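Neurotoxin (Clostridium botulinum, PDB 2QN0) is the zinc protease light chain of a type C botulinum neurotoxin, which probably cleaves SNARE proteins of the nerve terminal. Local coordinates at residues Pro223-Ile226 with Leu227-Glu230. Residues are numbered along the deposited sequence; the frame is centred on the assembly and turned at random.
With ZN (zinc ion), chain B.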
loop_
_atom_site.group_PDB
_atom_site.type_symbol
_atom_site.label_atom_id
_atom_site.label_comp_id
_atom_site.label_asym_id
_atom_site.label_seq_id
_atom_site.Cartn_x
_atom_site.Cartn_y
_atom_site.Cartn_z
ATOM N N PRO A 223 8.348 4.430 10.220
ATOM C CA PRO A 223 7.528 3.333 9.706
ATOM C C PRO A 223 6.211 3.758 9.056
ATOM O O PRO A 223 5.753 3.102 8.117
ATOM C CB PRO A 223 7.304 2.466 10.941
ATOM C CG PRO A 223 8.591 2.619 11.670
ATOM C CD PRO A 223 8.865 4.107 11.564
ATOM N N ILE A 224 5.587 4.838 9.532
ATOM C CA ILE A 224 4.325 5.220 8.909
ATOM C C ILE A 224 4.509 5.686 7.469
ATOM O O ILE A 224 3.606 5.518 6.656
ATOM C CB ILE A 224 3.542 6.323 9.684
ATOM C CG1 ILE A 224 4.382 7.590 9.833
ATOM C CG2 ILE A 224 3.066 5.775 11.028
ATOM C CD1 ILE A 224 3.542 8.828 10.102
ATOM N N LEU A 225 5.665 6.262 7.146
ATOM C CA LEU A 225 5.891 6.721 5.774
ATOM C C LEU A 225 6.170 5.547 4.846
ATOM O O LEU A 225 5.820 5.580 3.667
ATOM C CB LEU A 225 7.036 7.737 5.709
ATOM C CG LEU A 225 6.732 9.119 6.308
ATOM C CD1 LEU A 225 7.677 10.147 5.703
ATOM C CD2 LEU A 225 5.300 9.527 6.020
ATOM N N ILE A 226 6.801 4.507 5.380
ATOM C CA ILE A 226 7.079 3.319 4.588
ATOM C C ILE A 226 5.727 2.715 4.202
ATOM O O ILE A 226 5.506 2.320 3.054
ATOM C CB ILE A 226 7.895 2.288 5.404
ATOM C CG1 ILE A 226 9.255 2.887 5.781
ATOM C CG2 ILE A 226 8.078 1.009 4.598
ATOM C CD1 ILE A 226 10.132 1.966 6.628
ATOM N N LEU A 227 4.813 2.662 5.168
ATOM C CA LEU A 227 3.485 2.116 4.925
ATOM C C LEU A 227 2.626 3.051 4.065
ATOM O O LEU A 227 1.997 2.611 3.099
ATOM C CB LEU A 227 2.779 1.835 6.261
ATOM C CG LEU A 227 1.320 1.363 6.218
ATOM C CD1 LEU A 227 1.196 0.101 5.371
ATOM C CD2 LEU A 227 0.834 1.099 7.648
ATOM N N MET A 228 2.606 4.336 4.405
ATOM C CA MET A 228 1.809 5.296 3.642
ATOM C C MET A 228 2.258 5.349 2.187
ATOM O O MET A 228 1.443 5.563 1.292
ATOM C CB MET A 228 1.887 6.687 4.272
ATOM C CG MET A 228 1.088 6.797 5.572
ATOM S SD MET A 228 1.172 8.419 6.338
ATOM C CE MET A 228 -0.171 9.263 5.505
ATOM N N HIS A 229 3.552 5.153 1.951
ATOM C CA HIS A 229 4.066 5.146 0.583
ATOM C C HIS A 229 3.345 4.048 -0.200
ATOM O O HIS A 229 2.884 4.277 -1.324
ATOM C CB HIS A 229 5.577 4.886 0.577
ATOM C CG HIS A 229 6.149 4.685 -0.792
ATOM N ND1 HIS A 229 6.878 5.656 -1.445
ATOM C CD2 HIS A 229 6.094 3.626 -1.634
ATOM C CE1 HIS A 229 7.250 5.203 -2.628
ATOM N NE2 HIS A 229 6.787 3.975 -2.768
ATOM N N GLU A 230 3.234 2.855 0.385
ATOM C CA GLU A 230 2.547 1.761 -0.295
ATOM C C GLU A 230 1.049 2.048 -0.402
ATOM O O GLU A 230 0.407 1.654 -1.378
ATOM C CB GLU A 230 2.768 0.423 0.434
ATOM C CG GLU A 230 4.221 -0.078 0.451
ATOM C CD GLU A 230 4.882 -0.087 -0.926
ATOM O OE1 GLU A 230 4.248 -0.535 -1.909
ATOM O OE2 GLU A 230 6.050 0.342 -1.020
HETATM ZN ZN ZN B . 6.694 2.483 -4.241
HETATM O O HOH W 1 7.378 1.597 1.022
HETATM O O HOH W 2 7.128 0.658 -3.339
#
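Leu225 and Ile226 meet His229 and Glu230 one turn further along helix 223-238, the active-site helix that carries the HExxH zinc motif of this clostridial neurotoxin protease. Leu225 O takes the amide of His229 at 2.9 Å from N to O, with the donor above the carbonyl plane, and CB of His229 rests 3.2 Å from the same Leu225 O. With CG anti to the backbone N (chi1 172°), the imidazole reaches beyond this turn and its NE2 binds the zinc ion at 2.1 Å. His233 and Glu269 are the other protein ligands, while Glu360 holds ND1 of His229 by a hydrogen bond and so helps fix the ring's rotation. Glu230 is not a ligand: its chain folds at chi2 (-50°), and OE2 stays 3.9 Å from the zinc ion. That oxygen instead lies within hydrogen-bonding distance of the zinc-bound water, 2.6 Å from water O to OE2, as expected of the glutamate in HExxH proteases. A second water donates to both Glu230 OE2 and Ile226 O, linking the carboxylate to the preceding turn, and Thr170 OG1 forms a hydrogen bond with Glu230 OE1. Just before His229, Leu227 N and Met228 N continue the helical bonding to Pro223 O and Ile224 O. Met228 CG lies alongside Ile224 O, and the extended torsion about CB-CG (chi2 180°) carries SD to 4.3 Å from Leu225 CD2. This apolar side packs against Tyr363 of helix 360-366 and Ile97 of helix 80-97. At the start of the helix, Asp222 OD1 accepts a hydrogen bond from Ile224 N.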